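Side-chain contacts in iron-regulated outer membrane protein (Neisseria meningitidis, PDB 4B7O), which transports iron across the meningococcal outer membrane as a TonB-dependent transporter, and probably takes up iron as siderophores: residues S370-A373 with E374-L378; S527-D530 with G531-A534; G349-V352 with G353-T357. One frame throughout, in Å; residues are numbered along the deposited sequence.

Contact 1. Residues S370-A373 with E374-L378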
ATOM      1  N   SER A 370      -9.409 -22.753  17.097  1.00 53.13           N
ATOM      2  CA  SER A 370      -9.968 -24.006  17.658  1.00 57.30           C
ATOM      3  C   SER A 370     -11.308 -24.422  16.967  1.00 61.34           C
ATOM      4  O   SER A 370     -12.297 -23.647  16.906  1.00 56.93           O
ATOM      5  CB  SER A 370     -10.182 -23.933  19.172  1.00 50.42           C
ATOM      6  OG  SER A 370      -9.693 -22.737  19.717  1.00 57.05           O
ATOM      7  N   ARG A 371     -11.279 -25.642  16.433  1.00 54.25           N
ATOM      8  CA  ARG A 371     -12.420 -26.367  15.918  1.00 53.71           C
ATOM      9  C   ARG A 371     -13.458 -26.656  17.022  1.00 54.44           C
ATOM     10  O   ARG A 371     -13.141 -27.177  18.084  1.00 58.47           O
ATOM     11  CB  ARG A 371     -11.898 -27.682  15.338  1.00 49.15           C
ATOM     12  CG  ARG A 371     -12.975 -28.551  14.758  1.00 52.77           C
ATOM     13  CD  ARG A 371     -12.646 -28.936  13.329  1.00 57.27           C
ATOM     14  NE  ARG A 371     -12.594 -27.758  12.464  1.00 63.06           N
ATOM     15  CZ  ARG A 371     -12.025 -27.722  11.260  1.00 65.79           C
ATOM     16  NH1 ARG A 371     -11.447 -28.816  10.758  1.00 61.73           N
ATOM     17  NH2 ARG A 371     -12.021 -26.580  10.569  1.00 56.60           N
ATOM     18  N   LEU A 372     -14.700 -26.299  16.770  1.00 54.68           N
ATOM     19  CA  LEU A 372     -15.758 -26.561  17.704  1.00 53.69           C
ATOM     20  C   LEU A 372     -16.616 -27.726  17.267  1.00 59.42           C
ATOM     21  O   LEU A 372     -17.175 -28.420  18.100  1.00 67.49           O
ATOM     22  CB  LEU A 372     -16.605 -25.329  17.866  1.00 53.80           C
ATOM     23  CG  LEU A 372     -16.078 -24.459  18.997  1.00 55.07           C
ATOM     24  CD1 LEU A 372     -14.573 -24.590  19.227  1.00 52.36           C
ATOM     25  CD2 LEU A 372     -16.516 -23.030  18.752  1.00 49.16           C
ATOM     26  N   ALA A 373     -16.741 -27.940  15.968  1.00 58.48           N
ATOM     27  CA  ALA A 373     -17.517 -29.061  15.450  1.00 56.13           C
ATOM     28  C   ALA A 373     -16.934 -29.272  14.081  1.00 59.49           C
ATOM     29  O   ALA A 373     -16.069 -28.498  13.670  1.00 62.99           O
ATOM     30  CB  ALA A 373     -19.003 -28.712  15.368  1.00 52.33           C
ATOM     31  N   GLU A 374     -17.396 -30.289  13.359  1.00 60.30           N
ATOM     32  CA  GLU A 374     -16.699 -30.744  12.157  1.00 51.63           C
ATOM     33  C   GLU A 374     -16.498 -29.640  11.092  1.00 56.58           C
ATOM     34  O   GLU A 374     -15.620 -29.740  10.197  1.00 49.16           O
ATOM     35  CB  GLU A 374     -17.432 -31.943  11.585  1.00 59.15           C
ATOM     36  CG  GLU A 374     -16.609 -32.783  10.603  1.00 67.84           C
ATOM     37  CD  GLU A 374     -17.466 -33.281   9.434  1.00 81.62           C
ATOM     38  OE1 GLU A 374     -18.347 -34.133   9.688  1.00 81.52           O
ATOM     39  OE2 GLU A 374     -17.289 -32.809   8.268  1.00 80.82           O
ATOM     40  N   GLN A 375     -17.303 -28.573  11.197  1.00 55.56           N
ATOM     41  CA  GLN A 375     -17.311 -27.498  10.191  1.00 46.70           C
ATOM     42  C   GLN A 375     -17.729 -26.185  10.828  1.00 43.99           C
ATOM     43  O   GLN A 375     -18.454 -25.380  10.234  1.00 42.31           O
ATOM     44  CB  GLN A 375     -18.241 -27.878   9.017  1.00 46.32           C
ATOM     45  CG  GLN A 375     -17.486 -28.567   7.887  1.00 52.17           C
ATOM     46  CD  GLN A 375     -18.398 -29.058   6.785  1.00 60.53           C
ATOM     47  OE1 GLN A 375     -18.137 -28.857   5.590  1.00 59.84           O
ATOM     48  NE2 GLN A 375     -19.493 -29.690   7.177  1.00 62.46           N
ATOM     49  N   THR A 376     -17.318 -26.002  12.068  1.00 42.42           N
ATOM     50  CA  THR A 376     -17.389 -24.705  12.718  1.00 46.82           C
ATOM     51  C   THR A 376     -16.031 -24.395  13.399  1.00 54.57           C
ATOM     52  O   THR A 376     -15.561 -25.148  14.266  1.00 58.30           O
ATOM     53  CB  THR A 376     -18.655 -24.576  13.605  1.00 43.67           C
ATOM     54  OG1 THR A 376     -18.394 -23.791  14.756  1.00 48.38           O
ATOM     55  CG2 THR A 376     -19.164 -25.902  14.027  1.00 46.35           C
ATOM     56  N   LEU A 377     -15.380 -23.320  12.953  1.00 54.02           N
ATOM     57  CA  LEU A 377     -14.050 -22.945  13.430  1.00 44.42           C
ATOM     58  C   LEU A 377     -14.249 -21.703  14.257  1.00 44.76           C
ATOM     59  O   LEU A 377     -15.121 -20.882  13.943  1.00 46.04           O
ATOM     60  CB  LEU A 377     -13.122 -22.667  12.239  1.00 45.00           C
ATOM     61  CG  LEU A 377     -11.621 -22.432  12.495  1.00 49.93           C
ATOM     62  CD1 LEU A 377     -10.913 -23.703  13.005  1.00 47.70           C
ATOM     63  CD2 LEU A 377     -10.913 -21.914  11.247  1.00 42.62           C
ATOM     64  N   LEU A 378     -13.490 -21.589  15.339  1.00 43.40           N
ATOM     65  CA  LEU A 378     -13.521 -20.406  16.180  1.00 48.73           C
ATOM     66  C   LEU A 378     -12.136 -19.759  16.061  1.00 54.71           C
ATOM     67  O   LEU A 378     -11.107 -20.462  16.144  1.00 53.28           O
ATOM     68  CB  LEU A 378     -13.741 -20.831  17.630  1.00 47.89           C
ATOM     69  CG  LEU A 378     -14.034 -19.728  18.661  1.00 53.08           C
ATOM     70  CD1 LEU A 378     -15.024 -18.668  18.178  1.00 48.73           C
ATOM     71  CD2 LEU A 378     -14.562 -20.327  19.962  1.00 51.87           C
TER
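L378 meets L372 through its CB and its CD2 methyl, with CD2 of L372 set against both: 3.5 Å from L378 CD2 and 3.7 Å from L378 CB. The two side chains cross at a slant. In L378, CG is anti to the backbone N (chi1 -170°), and the second torsion, 43°, turns CD2 back to the contact. L378 CB rests 3.2 Å from the carbonyl oxygen of S370. Backbone bonds in both directions join S370 to L378.

The carbonyl oxygen of T376 takes two backbone N-H groups, a nearly straight bond from L372 N (2.9 Å, 170°) and a weak one from A373 N, so two consecutive residues face one: a classic beta bulge in the tight hairpin that joins strands 355-373 and 376-391 of the barrel. A373 returns a bond through its own oxygen, reached by T376 N at 3.2 Å from well above the carbonyl plane.

Across the other face of the hairpin, R371 folds over the turn. E374 O stands over one face of its guanidinium, offset toward the rim, and NH2 comes within 3.9 Å of L377 CD1. Neighbouring strand 441-455 flanks the second strand, with H453 touching T376 and I449 touching L378.

Contact 2. Residues S527-D530 with G531-A534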
ATOM      1  N   SER A 527      -0.535  18.836  18.934  1.00 44.48           N
ATOM      2  CA  SER A 527      -1.101  18.059  20.022  1.00 52.60           C
ATOM      3  C   SER A 527      -2.289  17.134  19.564  1.00 56.36           C
ATOM      4  O   SER A 527      -2.569  16.953  18.368  1.00 54.56           O
ATOM      5  CB  SER A 527      -1.510  19.024  21.148  1.00 43.01           C
ATOM      6  OG  SER A 527      -1.611  18.335  22.393  1.00 51.70           O
ATOM      7  N   ILE A 528      -2.991  16.565  20.527  1.00 54.43           N
ATOM      8  CA  ILE A 528      -4.224  15.859  20.244  1.00 54.65           C
ATOM      9  C   ILE A 528      -5.268  16.340  21.250  1.00 56.88           C
ATOM     10  O   ILE A 528      -4.960  16.467  22.432  1.00 56.16           O
ATOM     11  CB  ILE A 528      -4.003  14.360  20.381  1.00 53.07           C
ATOM     12  CG1 ILE A 528      -5.270  13.575  20.013  1.00 52.50           C
ATOM     13  CG2 ILE A 528      -3.472  14.029  21.760  1.00 49.20           C
ATOM     14  CD1 ILE A 528      -5.019  12.089  19.842  1.00 47.75           C
ATOM     15  N   ALA A 529      -6.483  16.621  20.778  1.00 53.37           N
ATOM     16  CA  ALA A 529      -7.557  17.120  21.633  1.00 50.77           C
ATOM     17  C   ALA A 529      -8.007  16.091  22.653  1.00 52.00           C
ATOM     18  O   ALA A 529      -7.714  14.904  22.520  1.00 58.01           O
ATOM     19  CB  ALA A 529      -8.707  17.593  20.790  1.00 46.56           C
ATOM     20  N   ASP A 530      -8.666  16.546  23.705  1.00 52.18           N
ATOM     21  CA  ASP A 530      -9.230  15.623  24.714  1.00 58.12           C
ATOM     22  C   ASP A 530     -10.334  14.721  24.156  1.00 57.24           C
ATOM     23  O   ASP A 530     -11.179  15.166  23.364  1.00 53.95           O
ATOM     24  CB  ASP A 530      -9.810  16.411  25.908  1.00 58.36           C
ATOM     25  CG  ASP A 530      -8.777  16.652  27.016  1.00 68.06           C
ATOM     26  OD1 ASP A 530      -8.003  15.704  27.366  1.00 61.21           O
ATOM     27  OD2 ASP A 530      -8.757  17.801  27.536  1.00 67.22           O
ATOM     28  N   GLY A 531     -10.348  13.473  24.625  1.00 61.50           N
ATOM     29  CA  GLY A 531     -11.328  12.462  24.192  1.00 59.06           C
ATOM     30  C   GLY A 531     -11.502  12.234  22.686  1.00 60.89           C
ATOM     31  O   GLY A 531     -12.515  11.673  22.283  1.00 58.98           O
ATOM     32  N   THR A 532     -10.550  12.661  21.845  1.00 56.13           N
ATOM     33  CA  THR A 532     -10.680  12.398  20.418  1.00 55.37           C
ATOM     34  C   THR A 532     -10.562  10.891  20.157  1.00 51.79           C
ATOM     35  O   THR A 532      -9.659  10.239  20.660  1.00 53.01           O
ATOM     36  CB  THR A 532      -9.726  13.191  19.482  1.00 59.45           C
ATOM     37  OG1 THR A 532      -8.627  12.370  19.070  1.00 61.48           O
ATOM     38  CG2 THR A 532      -9.246  14.453  20.083  1.00 48.09           C
ATOM     39  N   LYS A 533     -11.501  10.365  19.375  1.00 46.95           N
ATOM     40  CA  LYS A 533     -11.692   8.921  19.187  1.00 46.28           C
ATOM     41  C   LYS A 533     -11.059   8.441  17.869  1.00 41.44           C
ATOM     42  O   LYS A 533     -10.712   9.263  16.986  1.00 39.62           O
ATOM     43  CB  LYS A 533     -13.202   8.595  19.102  1.00 56.95           C
ATOM     44  CG  LYS A 533     -14.159   9.430  19.975  1.00 52.77           C
ATOM     45  CD  LYS A 533     -14.701   8.603  21.134  1.00 51.47           C
ATOM     46  CE  LYS A 533     -14.621   9.376  22.451  1.00 65.06           C
ATOM     47  NZ  LYS A 533     -15.209  10.760  22.383  1.00 60.20           N
ATOM     48  N   ALA A 534     -10.979   7.118  17.746  1.00 37.32           N
ATOM     49  CA  ALA A 534     -10.712   6.406  16.466  1.00 39.04           C
ATOM     50  C   ALA A 534     -11.797   6.586  15.416  1.00 40.99           C
ATOM     51  O   ALA A 534     -12.967   6.676  15.739  1.00 50.62           O
ATOM     52  CB  ALA A 534     -10.480   4.924  16.692  1.00 30.23           C
TER
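T532 places its methyl CG2 over one face of the flat A529-D530 peptide, close to the oxygen rim; the modelled 2.9 Å between CG2 and A529 O is doubtful, being short for a methyl and resting on a T532 chi1 of 101° that lies away from a staggered rotation. A second peptide, the one between G531 and T532, is met at its edge instead: K533 NZ approaches G531 O in the carbonyl plane. These groups belong to a type II beta turn running from A529 to T532, which reverses the chain just after strand 525-528 in the loop that leads to barrel strand 535-547. G531 occupies the third position with a positive phi of 52°, the backbone geometry that a type II turn asks for and glycine readily adopts.

On the inner side, methyl and methylene groups close round a buried hydroxyl. T532 CG2 also touches A529 CB at 3.3 Å, and the T532 side chain lies aslant to that of I528. I528 extends CG1 anti to its backbone N, which brings CG1 and CD1 alike to 3.7 Å from T532 OG1. This hydroxyl has no partner in the model.

Beyond these two segments, strand 578-600 holds the start of the turn, A529 bonding through its backbone to A581, and K477 NZ bonds to I528 O. The K533 side chain curls back along its own loop, and its NZ donates to G531 O at 2.8 Å, with a C=O...N angle of 157°.

Contact 3. Residues G349-V352 with G353-T357; sequences GNVV and GPNHT
V351 packs against N355 across the bend, their side chains meeting at about a right angle. The van der Waals contact falls on one face of the carboxamide: V351 CB and CG2 both lie above its plane, with CB 3.9 Å from N355 CG and CG2 3.9 Å from N355 ND2. N355 turns CG anti to its backbone N (chi1 -167°), which presents the flat amide to the valine. The other methyl of V351, CG1, sits beside the backbone of the bend, 3.6 Å from P354 O and 3.8 Å from G353 O. L395, from the loop after strand 376-391, also touches V351.

This arrangement rounds off the long loop between strands 323-339 and 355-373, just where the chain re-enters the barrel wall at N355. The positive phi of G353 (75°) turns the chain there, and P354 follows directly.

Polar fastening comes from beyond the bend. N355 ND2 is hydrogen-bonded to D342, which helps to fix the rotation of the amide beneath V351, and G353 N is hydrogen-bonded to D341 OD1, next to D342 in the chain. Q392 NE2 bonds to P354 O, the same oxygen that V351 CG1 approaches.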
ATOM      1  N   GLY A 349      12.917  21.475   8.760  1.00 49.44           N
ATOM      2  CA  GLY A 349      13.466  22.413   9.725  1.00 53.48           C
ATOM      3  C   GLY A 349      14.621  23.228   9.172  1.00 53.45           C
ATOM      4  O   GLY A 349      15.111  24.124   9.844  1.00 53.76           O
ATOM      5  N   ASN A 350      15.028  22.947   7.932  1.00 53.27           N
ATOM      6  CA  ASN A 350      16.183  23.598   7.341  1.00 50.73           C
ATOM      7  C   ASN A 350      17.394  23.187   8.156  1.00 50.14           C
ATOM      8  O   ASN A 350      18.283  23.991   8.404  1.00 45.54           O
ATOM      9  CB  ASN A 350      16.055  25.142   7.389  1.00 46.99           C
ATOM     10  CG  ASN A 350      14.769  25.650   6.774  1.00 49.22           C
ATOM     11  OD1 ASN A 350      13.819  25.938   7.492  1.00 54.47           O
ATOM     12  ND2 ASN A 350      14.731  25.775   5.452  1.00 45.12           N
ATOM     13  N   VAL A 351      17.399  21.951   8.636  1.00 50.13           N
ATOM     14  CA  VAL A 351      18.622  21.416   9.233  1.00 51.26           C
ATOM     15  C   VAL A 351      19.758  21.564   8.220  1.00 54.04           C
ATOM     16  O   VAL A 351      19.652  21.156   7.054  1.00 55.57           O
ATOM     17  CB  VAL A 351      18.460  19.947   9.654  1.00 49.74           C
ATOM     18  CG1 VAL A 351      19.800  19.327   9.993  1.00 46.30           C
ATOM     19  CG2 VAL A 351      17.471  19.822  10.803  1.00 44.11           C
ATOM     20  N   VAL A 352      20.840  22.193   8.653  1.00 57.07           N
ATOM     21  CA  VAL A 352      22.005  22.327   7.783  1.00 52.78           C
ATOM     22  C   VAL A 352      22.757  21.010   7.819  1.00 47.47           C
ATOM     23  O   VAL A 352      23.016  20.494   8.891  1.00 48.09           O
ATOM     24  CB  VAL A 352      22.917  23.503   8.238  1.00 59.07           C
ATOM     25  CG1 VAL A 352      24.081  23.714   7.244  1.00 49.22           C
ATOM     26  CG2 VAL A 352      22.072  24.780   8.420  1.00 49.79           C
ATOM     27  N   GLY A 353      23.083  20.466   6.644  1.00 54.79           N
ATOM     28  CA  GLY A 353      23.858  19.207   6.525  1.00 51.26           C
ATOM     29  C   GLY A 353      22.996  17.998   6.847  1.00 54.41           C
ATOM     30  O   GLY A 353      21.772  18.122   6.921  1.00 52.24           O
ATOM     31  N   PRO A 354      23.627  16.831   7.075  1.00 53.90           N
ATOM     32  CA  PRO A 354      22.853  15.604   7.219  1.00 54.89           C
ATOM     33  C   PRO A 354      21.641  15.744   8.163  1.00 55.67           C
ATOM     34  O   PRO A 354      21.756  16.359   9.234  1.00 54.52           O
ATOM     35  CB  PRO A 354      23.879  14.580   7.746  1.00 53.30           C
ATOM     36  CG  PRO A 354      25.210  15.089   7.329  1.00 59.37           C
ATOM     37  CD  PRO A 354      25.079  16.596   7.247  1.00 59.10           C
ATOM     38  N   ASN A 355      20.493  15.206   7.737  1.00 50.90           N
ATOM     39  CA  ASN A 355      19.297  15.125   8.580  1.00 54.09           C
ATOM     40  C   ASN A 355      18.738  13.705   8.564  1.00 50.35           C
ATOM     41  O   ASN A 355      18.477  13.200   7.499  1.00 59.25           O
ATOM     42  CB  ASN A 355      18.234  16.120   8.103  1.00 50.92           C
ATOM     43  CG  ASN A 355      17.136  16.298   9.119  1.00 52.13           C
ATOM     44  OD1 ASN A 355      17.329  15.924  10.277  1.00 50.98           O
ATOM     45  ND2 ASN A 355      15.985  16.875   8.714  1.00 51.79           N
ATOM     46  N   HIS A 356      18.582  13.079   9.726  1.00 45.80           N
ATOM     47  CA  HIS A 356      18.131  11.696   9.859  1.00 47.77           C
ATOM     48  C   HIS A 356      16.813  11.727  10.526  1.00 53.55           C
ATOM     49  O   HIS A 356      16.651  12.369  11.563  1.00 55.60           O
ATOM     50  CB  HIS A 356      19.059  10.857  10.737  1.00 44.90           C
ATOM     51  CG  HIS A 356      20.390  10.595  10.113  1.00 53.83           C
ATOM     52  ND1 HIS A 356      21.335  11.578   9.958  1.00 53.06           N
ATOM     53  CD2 HIS A 356      20.934   9.427   9.552  1.00 52.14           C
ATOM     54  CE1 HIS A 356      22.426  11.054   9.344  1.00 47.59           C
ATOM     55  NE2 HIS A 356      22.177   9.748   9.080  1.00 47.21           N
ATOM     56  N   THR A 357      15.841  11.040   9.925  1.00 56.41           N
ATOM     57  CA  THR A 357      14.516  10.898  10.507  1.00 45.97           C
ATOM     58  C   THR A 357      14.140   9.421  10.500  1.00 44.16           C
ATOM     59  O   THR A 357      14.324   8.708   9.474  1.00 39.12           O
ATOM     60  CB  THR A 357      13.467  11.747   9.775  1.00 47.09           C
ATOM     61  OG1 THR A 357      14.080  12.944   9.270  1.00 47.25           O
ATOM     62  CG2 THR A 357      12.310  12.124  10.741  1.00 48.33           C
TER

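From the N terminus, contact 3 comes first and ends the long loop after strand 323-339, setting the chain on its way into strand 355-373. That same strand then runs to contact 1, whose hairpin turn sends it back as strand 376-391. Contacts 3 and 1 thus lie at the two ends of one wall strand; their centres are 56 Å apart, on opposite sides of the chain's centre, consistent with opposite rims of the barrel. Contact 2 follows at the end of the short strand 525-528, which runs alongside 578-600, and leads on to 535-547; its centre is 30 Å from that of contact 3. The three are in series, none enclosing or crossing another.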